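PDB 5HAX: nucleoporin NUP170 from Chaetomium thermophilum, which is a nucleoporin of the nuclear pore complex, where it probably serves as a scaffold component of the inner ring. Local coordinates for residues F188-I197 with R225-L233; V265-D276 with L337-Q345. All coordinates share one frame; numbering follows the deposited sequence.

Both contacts are seams between successive blades of the N-terminal beta-propeller, and they flank the same blade, the antiparallel sheet of strands 230-236, 241-246, 251-255 and 263-268. Contact 1 comes first along the chain and closes before contact 2 begins. It joins the hairpin loop after strand 187-190 of the preceding blade to the entry of strand 230-236, whereas contact 2 ties strand 263-268 and helix 270-279 to strand 341-348 of the next. Their centres lie 19 Å apart and their nearest atoms about 6 Å apart, without touching. The middle blade is thereby joined to the one before through its first strand, 230-236, and to the one after through its last, 263-268.

Contact 1 (F188-I197 with R225-L233); sequences FLGGESDTDI and RQQEWLRGL
Leu-230 N donates to Gly-191 O over 3.2 Å at an N-H...O angle of 158°, the one direct hydrogen bond between 188-197 and 225-233. Two CA-H...O contacts extend this backbone pairing: Asp-194 CA lies 3.2 Å from Glu-228 O, and Trp-229 CA in turn faces Asp-194 O. Water adds two bridges. One molecule donates to both Glu-192 OE2 and Leu-230 O; another donates to Asp-196 OD1 and accepts from NH1 of the poorly ordered Arg-225. Asp-196 OD2, hydrogen-bonded with Asn-217, lies near that NH1 without forming a salt bridge.

The segments belong to adjacent blades of a beta-propeller: 188-197 turns from the second strand of its blade toward the third, and 225-233 leads into the first strand of the next. Within the turn, Asp-194 OD2 accepts from Asp-196 N, an Asx turn, while its OD1 is taken by Ser-174.

Apolar contacts fill the seam. Leu-230 sends CD1 over Gly-190 CA, 4.1 Å away, at a site where a beta carbon would clash with it, and turns CD2 to the backbone of Thr-195. Leu-233 lays CD1 on the Leu-189 to Gly-190 peptide; its CD2 meets Ile-197 CD1 at 4.0 Å, the two side chains running past each other in opposite senses. Thr-195 CG2 rests 3.6 Å from Glu-228 CG, part of an extended chain whose carboxylate is held by Arg-252 and Ser-246. With CG set between the backbone N and the carbonyl carbon (chi1 66°), the Trp-229 indole crosses the Glu-192 side chain obliquely, its CD1 3.9 Å from Glu-192 CB.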
loop_
_atom_site.group_PDB
_atom_site.type_symbol
_atom_site.label_atom_id
_atom_site.label_comp_id
_atom_site.label_asym_id
_atom_site.label_seq_id
_atom_site.Cartn_x
_atom_site.Cartn_y
_atom_site.Cartn_z
ATOM N N PHE A 188 9.370 -19.483 7.748
ATOM C CA PHE A 188 9.434 -20.543 6.749
ATOM C C PHE A 188 10.681 -20.389 5.882
ATOM O O PHE A 188 11.110 -19.271 5.578
ATOM C CB PHE A 188 8.184 -20.536 5.861
ATOM C CG PHE A 188 6.913 -20.875 6.592
ATOM C CD1 PHE A 188 6.636 -22.181 6.957
ATOM C CD2 PHE A 188 5.992 -19.889 6.904
ATOM C CE1 PHE A 188 5.466 -22.497 7.625
ATOM C CE2 PHE A 188 4.819 -20.199 7.572
ATOM C CZ PHE A 188 4.556 -21.506 7.932
ATOM N N LEU A 189 11.250 -21.529 5.467
ATOM C CA LEU A 189 12.519 -21.567 4.748
ATOM C C LEU A 189 12.416 -22.434 3.499
ATOM O O LEU A 189 11.694 -23.435 3.471
ATOM C CB LEU A 189 13.648 -22.129 5.623
ATOM C CG LEU A 189 13.813 -21.588 7.042
ATOM C CD1 LEU A 189 14.854 -22.422 7.769
ATOM C CD2 LEU A 189 14.209 -20.122 7.036
ATOM N N GLY A 190 13.180 -22.050 2.475
ATOM C CA GLY A 190 13.299 -22.800 1.234
ATOM C C GLY A 190 14.577 -22.395 0.533
ATOM O O GLY A 190 15.229 -21.419 0.908
ATOM N N GLY A 191 14.937 -23.151 -0.498
ATOM C CA GLY A 191 16.185 -22.876 -1.181
ATOM C C GLY A 191 16.328 -23.572 -2.516
ATOM O O GLY A 191 15.347 -23.988 -3.134
ATOM N N GLU A 192 17.586 -23.690 -2.950
ATOM C CA GLU A 192 17.931 -24.134 -4.293
ATOM C C GLU A 192 18.409 -25.585 -4.332
ATOM O O GLU A 192 19.012 -26.005 -5.326
ATOM C CB GLU A 192 18.991 -23.202 -4.882
ATOM C CG GLU A 192 18.547 -21.739 -4.911
ATOM C CD GLU A 192 19.564 -20.822 -5.562
ATOM O OE1 GLU A 192 20.777 -21.094 -5.449
ATOM O OE2 GLU A 192 19.144 -19.825 -6.189
ATOM N N SER A 193 18.153 -26.359 -3.275
ATOM C CA SER A 193 18.470 -27.783 -3.259
ATOM C C SER A 193 17.288 -28.647 -3.674
ATOM O O SER A 193 17.482 -29.696 -4.301
ATOM C CB SER A 193 18.925 -28.211 -1.860
ATOM O OG SER A 193 20.148 -27.597 -1.502
ATOM N N ASP A 194 16.078 -28.225 -3.338
ATOM C CA ASP A 194 14.870 -29.016 -3.532
ATOM C C ASP A 194 13.689 -28.073 -3.329
ATOM O O ASP A 194 13.866 -26.869 -3.127
ATOM C CB ASP A 194 14.825 -30.206 -2.572
ATOM C CG ASP A 194 15.131 -29.810 -1.142
ATOM O OD1 ASP A 194 16.182 -30.233 -0.615
ATOM O OD2 ASP A 194 14.329 -29.062 -0.548
ATOM N N THR A 195 12.481 -28.631 -3.382
ATOM C CA THR A 195 11.258 -27.859 -3.203
ATOM C C THR A 195 10.694 -27.965 -1.792
ATOM O O THR A 195 9.579 -27.492 -1.547
ATOM C CB THR A 195 10.194 -28.303 -4.211
ATOM O OG1 THR A 195 9.835 -29.670 -3.970
ATOM C CG2 THR A 195 10.700 -28.156 -5.638
ATOM N N ASP A 196 11.433 -28.565 -0.860
ATOM C CA ASP A 196 10.926 -28.729 0.496
ATOM C C ASP A 196 10.818 -27.383 1.198
ATOM O O ASP A 196 11.618 -26.470 0.972
ATOM C CB ASP A 196 11.832 -29.642 1.319
ATOM C CG ASP A 196 11.888 -31.055 0.785
ATOM O OD1 ASP A 196 11.069 -31.404 -0.090
ATOM O OD2 ASP A 196 12.753 -31.819 1.259
ATOM N N ILE A 197 9.828 -27.275 2.079
ATOM C CA ILE A 197 9.621 -26.093 2.906
ATOM C C ILE A 197 9.805 -26.494 4.361
ATOM O O ILE A 197 9.162 -27.436 4.837
ATOM C CB ILE A 197 8.231 -25.475 2.670
ATOM C CG1 ILE A 197 8.194 -24.847 1.274
ATOM C CG2 ILE A 197 7.915 -24.420 3.736
ATOM C CD1 ILE A 197 6.839 -24.369 0.852
ATOM N N ARG A 225 12.619 -38.806 -6.582
ATOM C CA ARG A 225 12.417 -37.369 -6.717
ATOM C C ARG A 225 13.315 -36.843 -7.825
ATOM O O ARG A 225 14.521 -37.101 -7.820
ATOM C CB ARG A 225 12.723 -36.642 -5.402
ATOM C CG ARG A 225 11.688 -36.864 -4.315
ATOM C CD ARG A 225 12.166 -36.316 -2.984
ATOM N NE ARG A 225 13.196 -37.160 -2.383
ATOM C CZ ARG A 225 13.920 -36.820 -1.321
ATOM N NH1 ARG A 225 13.743 -35.642 -0.736
ATOM N NH2 ARG A 225 14.832 -37.658 -0.845
ATOM N N GLN A 226 12.725 -36.110 -8.764
ATOM C CA GLN A 226 13.469 -35.484 -9.846
ATOM C C GLN A 226 14.018 -34.130 -9.398
ATOM O O GLN A 226 13.622 -33.578 -8.369
ATOM C CB GLN A 226 12.578 -35.320 -11.079
ATOM C CG GLN A 226 12.064 -36.636 -11.649
ATOM C CD GLN A 226 11.038 -36.437 -12.751
ATOM O OE1 GLN A 226 11.256 -35.669 -13.688
ATOM N NE2 GLN A 226 9.909 -37.128 -12.639
ATOM N N GLN A 227 14.953 -33.596 -10.183
ATOM C CA GLN A 227 15.550 -32.307 -9.858
ATOM C C GLN A 227 14.525 -31.188 -10.011
ATOM O O GLN A 227 13.869 -31.066 -11.049
ATOM C CB GLN A 227 16.759 -32.023 -10.747
ATOM C CG GLN A 227 17.241 -30.582 -10.616
ATOM C CD GLN A 227 18.554 -30.312 -11.315
ATOM O OE1 GLN A 227 18.632 -30.314 -12.544
ATOM N NE2 GLN A 227 19.594 -30.056 -10.532
ATOM N N GLU A 228 14.408 -30.362 -8.974
ATOM C CA GLU A 228 13.539 -29.192 -8.957
ATOM C C GLU A 228 13.815 -28.439 -7.665
ATOM O O GLU A 228 13.977 -29.063 -6.616
ATOM C CB GLU A 228 12.055 -29.586 -9.044
ATOM C CG GLU A 228 11.109 -28.403 -9.218
ATOM C CD GLU A 228 9.639 -28.800 -9.195
ATOM O OE1 GLU A 228 9.330 -29.967 -8.879
ATOM O OE2 GLU A 228 8.789 -27.938 -9.493
ATOM N N TRP A 229 13.880 -27.109 -7.743
ATOM C CA TRP A 229 14.142 -26.280 -6.573
ATOM C C TRP A 229 13.318 -25.001 -6.676
ATOM O O TRP A 229 12.574 -24.795 -7.640
ATOM C CB TRP A 229 15.641 -25.988 -6.426
ATOM C CG TRP A 229 16.227 -25.141 -7.519
ATOM C CD1 TRP A 229 16.265 -23.778 -7.569
ATOM C CD2 TRP A 229 16.874 -25.603 -8.710
ATOM N NE1 TRP A 229 16.890 -23.363 -8.719
ATOM C CE2 TRP A 229 17.272 -24.464 -9.439
ATOM C CE3 TRP A 229 17.152 -26.868 -9.235
ATOM C CZ2 TRP A 229 17.934 -24.553 -10.661
ATOM C CZ3 TRP A 229 17.807 -26.953 -10.451
ATOM C CH2 TRP A 229 18.190 -25.803 -11.149
ATOM N N LEU A 230 13.451 -24.134 -5.673
ATOM C CA LEU A 230 12.585 -22.970 -5.538
ATOM C C LEU A 230 13.239 -21.703 -6.073
ATOM O O LEU A 230 14.462 -21.537 -6.032
ATOM C CB LEU A 230 12.188 -22.753 -4.077
ATOM C CG LEU A 230 11.327 -23.850 -3.447
ATOM C CD1 LEU A 230 10.886 -23.428 -2.058
ATOM C CD2 LEU A 230 10.114 -24.187 -4.310
ATOM N N ARG A 231 12.388 -20.809 -6.582
ATOM C CA ARG A 231 12.762 -19.459 -6.974
ATOM C C ARG A 231 12.247 -18.396 -6.010
ATOM O O ARG A 231 12.700 -17.249 -6.085
ATOM C CB ARG A 231 12.233 -19.148 -8.384
ATOM C CG ARG A 231 13.178 -19.496 -9.534
ATOM C CD ARG A 231 12.451 -19.383 -10.871
ATOM N NE ARG A 231 13.182 -18.600 -11.867
ATOM C CZ ARG A 231 13.324 -17.278 -11.823
ATOM N NH1 ARG A 231 13.998 -16.649 -12.780
ATOM N NH2 ARG A 231 12.806 -16.581 -10.820
ATOM N N GLY A 232 11.318 -18.736 -5.120
ATOM C CA GLY A 232 10.818 -17.767 -4.159
ATOM C C GLY A 232 9.726 -18.359 -3.291
ATOM O O GLY A 232 9.094 -19.363 -3.644
ATOM N N LEU A 233 9.530 -17.716 -2.137
ATOM C CA LEU A 233 8.452 -18.010 -1.201
ATOM C C LEU A 233 7.627 -16.750 -0.970
ATOM O O LEU A 233 8.167 -15.642 -0.946
ATOM C CB LEU A 233 8.991 -18.510 0.154
ATOM C CG LEU A 233 9.548 -19.930 0.270
ATOM C CD1 LEU A 233 9.928 -20.205 1.717
ATOM C CD2 LEU A 233 8.544 -20.960 -0.214
HETATM O O HOH W 1 16.571 -20.164 -7.310
HETATM O O HOH W 2 12.429 -33.030 -2.067
#

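Contact 2 (V265-D276 with L337-Q345). With PO4 (phosphate ion), chain D.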
loop_
_atom_site.group_PDB
_atom_site.type_symbol
_atom_site.label_atom_id
_atom_site.label_comp_id
_atom_site.label_asym_id
_atom_site.label_seq_id
_atom_site.Cartn_x
_atom_site.Cartn_y
_atom_site.Cartn_z
ATOM N N VAL A 265 -1.951 -28.016 -0.461
ATOM C CA VAL A 265 -3.333 -28.155 -0.900
ATOM C C VAL A 265 -3.505 -27.984 -2.403
ATOM O O VAL A 265 -4.526 -28.436 -2.946
ATOM C CB VAL A 265 -4.251 -27.167 -0.148
ATOM C CG1 VAL A 265 -4.391 -27.577 1.313
ATOM C CG2 VAL A 265 -3.719 -25.743 -0.260
ATOM N N ILE A 266 -2.566 -27.350 -3.101
ATOM C CA ILE A 266 -2.630 -27.215 -4.553
ATOM C C ILE A 266 -1.222 -27.340 -5.112
ATOM O O ILE A 266 -0.256 -26.853 -4.513
ATOM C CB ILE A 266 -3.256 -25.872 -4.993
ATOM C CG1 ILE A 266 -4.578 -25.620 -4.262
ATOM C CG2 ILE A 266 -3.472 -25.866 -6.507
ATOM C CD1 ILE A 266 -5.179 -24.255 -4.542
ATOM N N GLU A 267 -1.113 -28.000 -6.262
ATOM C CA GLU A 267 0.131 -28.069 -7.026
ATOM C C GLU A 267 -0.244 -27.912 -8.492
ATOM O O GLU A 267 -0.930 -28.772 -9.051
ATOM C CB GLU A 267 0.867 -29.386 -6.776
ATOM C CG GLU A 267 2.206 -29.489 -7.487
ATOM C CD GLU A 267 3.025 -30.689 -7.031
ATOM O OE1 GLU A 267 3.365 -30.765 -5.830
ATOM O OE2 GLU A 267 3.329 -31.558 -7.873
ATOM N N LYS A 268 0.193 -26.814 -9.107
ATOM C CA LYS A 268 -0.192 -26.459 -10.471
ATOM C C LYS A 268 1.072 -26.205 -11.280
ATOM O O LYS A 268 1.755 -25.198 -11.064
ATOM C CB LYS A 268 -1.096 -25.226 -10.474
ATOM C CG LYS A 268 -1.753 -24.932 -11.811
ATOM C CD LYS A 268 -2.559 -23.646 -11.748
ATOM C CE LYS A 268 -3.284 -23.376 -13.054
ATOM N NZ LYS A 268 -4.345 -24.386 -13.325
ATOM N N ASP A 269 1.381 -27.105 -12.213
ATOM C CA ASP A 269 2.579 -26.960 -13.025
ATOM C C ASP A 269 2.299 -26.075 -14.237
ATOM O O ASP A 269 1.161 -25.696 -14.519
ATOM C CB ASP A 269 3.125 -28.329 -13.456
ATOM C CG ASP A 269 2.114 -29.166 -14.232
ATOM O OD1 ASP A 269 1.163 -28.607 -14.817
ATOM O OD2 ASP A 269 2.292 -30.402 -14.264
ATOM N N LYS A 270 3.374 -25.737 -14.954
ATOM C CA LYS A 270 3.252 -24.850 -16.105
ATOM C C LYS A 270 2.320 -25.430 -17.162
ATOM O O LYS A 270 1.633 -24.675 -17.861
ATOM C CB LYS A 270 4.635 -24.580 -16.701
ATOM C CG LYS A 270 4.601 -23.769 -17.984
ATOM C CD LYS A 270 5.963 -23.185 -18.332
ATOM C CE LYS A 270 7.047 -24.244 -18.371
ATOM N NZ LYS A 270 8.297 -23.714 -18.977
ATOM N N THR A 271 2.280 -26.758 -17.293
ATOM C CA THR A 271 1.367 -27.385 -18.244
ATOM C C THR A 271 -0.082 -27.051 -17.916
ATOM O O THR A 271 -0.883 -26.776 -18.817
ATOM C CB THR A 271 1.573 -28.899 -18.244
ATOM O OG1 THR A 271 2.936 -29.195 -18.569
ATOM C CG2 THR A 271 0.652 -29.574 -19.251
ATOM N N SER A 272 -0.439 -27.082 -16.631
ATOM C CA SER A 272 -1.801 -26.753 -16.226
ATOM C C SER A 272 -2.130 -25.301 -16.552
ATOM O O SER A 272 -3.198 -24.998 -17.096
ATOM C CB SER A 272 -1.977 -27.031 -14.733
ATOM O OG SER A 272 -3.288 -26.710 -14.302
ATOM N N CYS A 273 -1.217 -24.384 -16.220
ATOM C CA CYS A 273 -1.393 -22.987 -16.608
ATOM C C CYS A 273 -1.578 -22.853 -18.114
ATOM O O CYS A 273 -2.455 -22.113 -18.578
ATOM C CB CYS A 273 -0.193 -22.160 -16.150
ATOM S SG CYS A 273 -0.107 -21.875 -14.369
ATOM N N LEU A 274 -0.759 -23.564 -18.894
ATOM C CA LEU A 274 -0.856 -23.482 -20.348
ATOM C C LEU A 274 -2.169 -24.058 -20.860
ATOM O O LEU A 274 -2.714 -23.563 -21.854
ATOM C CB LEU A 274 0.326 -24.205 -20.989
ATOM C CG LEU A 274 1.664 -23.470 -20.893
ATOM C CD1 LEU A 274 2.823 -24.416 -21.150
ATOM C CD2 LEU A 274 1.698 -22.309 -21.874
ATOM N N ARG A 275 -2.689 -25.096 -20.206
ATOM C CA ARG A 275 -3.971 -25.659 -20.616
ATOM C C ARG A 275 -5.105 -24.671 -20.360
ATOM O O ARG A 275 -5.965 -24.463 -21.224
ATOM C CB ARG A 275 -4.217 -26.982 -19.892
ATOM C CG ARG A 275 -5.498 -27.679 -20.310
ATOM C CD ARG A 275 -5.489 -29.156 -19.944
ATOM N NE ARG A 275 -4.879 -29.400 -18.637
ATOM C CZ ARG A 275 -3.637 -29.840 -18.448
ATOM N NH1 ARG A 275 -2.846 -30.103 -19.482
ATOM N NH2 ARG A 275 -3.184 -30.028 -17.216
ATOM N N ASP A 276 -5.123 -24.050 -19.177
ATOM C CA ASP A 276 -6.078 -22.977 -18.916
ATOM C C ASP A 276 -5.968 -21.892 -19.976
ATOM O O ASP A 276 -6.975 -21.431 -20.525
ATOM C CB ASP A 276 -5.841 -22.371 -17.531
ATOM C CG ASP A 276 -6.061 -23.360 -16.407
ATOM O OD1 ASP A 276 -5.583 -23.095 -15.281
ATOM O OD2 ASP A 276 -6.709 -24.402 -16.641
ATOM N N LEU A 337 -10.610 -21.761 5.696
ATOM C CA LEU A 337 -10.959 -22.809 4.746
ATOM C C LEU A 337 -9.896 -22.869 3.657
ATOM O O LEU A 337 -9.581 -21.850 3.033
ATOM C CB LEU A 337 -12.337 -22.555 4.132
ATOM C CG LEU A 337 -13.364 -23.662 4.370
ATOM C CD1 LEU A 337 -14.730 -23.221 3.885
ATOM C CD2 LEU A 337 -12.945 -24.954 3.685
ATOM N N ALA A 338 -9.354 -24.057 3.434
ATOM C CA ALA A 338 -8.264 -24.219 2.479
ATOM C C ALA A 338 -8.821 -24.360 1.066
ATOM O O ALA A 338 -9.781 -25.108 0.860
ATOM C CB ALA A 338 -7.426 -25.444 2.824
ATOM N N PRO A 339 -8.254 -23.672 0.077
ATOM C CA PRO A 339 -8.626 -23.944 -1.312
ATOM C C PRO A 339 -8.056 -25.279 -1.762
ATOM O O PRO A 339 -7.137 -25.830 -1.154
ATOM C CB PRO A 339 -8.002 -22.778 -2.084
ATOM C CG PRO A 339 -6.816 -22.401 -1.268
ATOM C CD PRO A 339 -7.198 -22.648 0.169
ATOM N N GLN A 340 -8.625 -25.804 -2.847
ATOM C CA GLN A 340 -8.191 -27.076 -3.404
ATOM C C GLN A 340 -7.990 -27.029 -4.911
ATOM O O GLN A 340 -7.580 -28.038 -5.496
ATOM C CB GLN A 340 -9.201 -28.182 -3.058
ATOM C CG GLN A 340 -9.337 -28.445 -1.564
ATOM C CD GLN A 340 -8.038 -28.917 -0.932
ATOM O OE1 GLN A 340 -7.182 -29.496 -1.601
ATOM N NE2 GLN A 340 -7.884 -28.664 0.364
ATOM N N SER A 341 -8.248 -25.891 -5.550
ATOM C CA SER A 341 -8.099 -25.747 -6.989
ATOM C C SER A 341 -7.566 -24.355 -7.288
ATOM O O SER A 341 -7.832 -23.403 -6.550
ATOM C CB SER A 341 -9.434 -25.975 -7.712
ATOM O OG SER A 341 -9.298 -25.802 -9.110
ATOM N N MET A 342 -6.797 -24.249 -8.371
ATOM C CA MET A 342 -6.248 -22.984 -8.835
ATOM C C MET A 342 -6.316 -22.954 -10.353
ATOM O O MET A 342 -5.966 -23.936 -11.015
ATOM C CB MET A 342 -4.797 -22.787 -8.366
ATOM C CG MET A 342 -4.101 -21.575 -8.978
ATOM S SD MET A 342 -2.441 -21.303 -8.319
ATOM C CE MET A 342 -2.819 -20.706 -6.675
ATOM N N GLN A 343 -6.759 -21.824 -10.901
ATOM C CA GLN A 343 -7.005 -21.714 -12.333
ATOM C C GLN A 343 -6.570 -20.350 -12.843
ATOM O O GLN A 343 -6.861 -19.322 -12.223
ATOM C CB GLN A 343 -8.491 -21.936 -12.646
ATOM C CG GLN A 343 -8.833 -21.863 -14.124
ATOM C CD GLN A 343 -10.306 -22.102 -14.388
ATOM O OE1 GLN A 343 -11.043 -22.547 -13.508
ATOM N NE2 GLN A 343 -10.745 -21.801 -15.605
ATOM N N LEU A 344 -5.880 -20.350 -13.982
ATOM C CA LEU A 344 -5.558 -19.104 -14.667
ATOM C C LEU A 344 -6.817 -18.543 -15.316
ATOM O O LEU A 344 -7.390 -19.163 -16.218
ATOM C CB LEU A 344 -4.467 -19.333 -15.710
ATOM C CG LEU A 344 -4.197 -18.156 -16.653
ATOM C CD1 LEU A 344 -3.942 -16.875 -15.873
ATOM C CD2 LEU A 344 -3.024 -18.464 -17.570
ATOM N N GLN A 345 -7.243 -17.367 -14.860
ATOM C CA GLN A 345 -8.499 -16.752 -15.273
ATOM C C GLN A 345 -8.319 -15.549 -16.185
ATOM O O GLN A 345 -9.062 -15.406 -17.158
ATOM C CB GLN A 345 -9.295 -16.310 -14.038
ATOM C CG GLN A 345 -9.804 -17.447 -13.166
ATOM C CD GLN A 345 -11.040 -18.115 -13.736
ATOM O OE1 GLN A 345 -11.369 -17.943 -14.909
ATOM N NE2 GLN A 345 -11.739 -18.874 -12.901
HETATM P P PO4 D . -5.949 -29.324 -14.682
HETATM O O1 PO4 D . -5.204 -28.513 -15.715
HETATM O O2 PO4 D . -4.979 -29.849 -13.648
HETATM O O3 PO4 D . -6.632 -30.485 -15.364
HETATM O O4 PO4 D . -6.984 -28.453 -14.011
HETATM O O HOH W 3 -5.607 -30.050 -4.982
#
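Ile-266 and Lys-268, on the last strand of one beta-propeller blade, face Met-342 on strand 341-348 of the next, the two strand segments running 35° apart. Ile-266 CG2 packs 3.8 Å from Met-342 CB, the side chains crossing at about a right angle, and Ile-266 CD1 reaches Pro-339 CB at 4.0 Å. Val-265 presses CB against Pro-339 O, while a water donates to both Val-265 O and Gln-340 O.

Lys-268 is extended until its last bend, chi4 67°, which carries NZ to three acceptors. Across the seam NZ donates to Met-342 O at 2.9 Å. Within its own segment NZ bonds Ser-272 OG and, in a salt bridge of 2.7 Å, Asp-276 OD1. Leu-344 N reaches the same Asp-276 OD1 at 3.1 Å from the opposite face of the carboxylate, so one oxygen is gripped from both sides. A leucine in place of Lys-268 would probably leave the Asp-276 carboxylate without its counter-charge and Met-342 O without this donor.

Asp-269 caps helix 270-279 through Ser-272 N. Ser-272 OG and the Arg-275 guanidinium edge bind O1 of a phosphate, probably from the crystallisation liquor. The helix lies beside strand 341-348, with Leu-344 CD2 at Cys-273 O, while Met-342 also packs on Thr-253 and Tyr-243 of strands 251-255 and 241-246, in the same blade as 263-268, and on Leu-321 of strand 318-324.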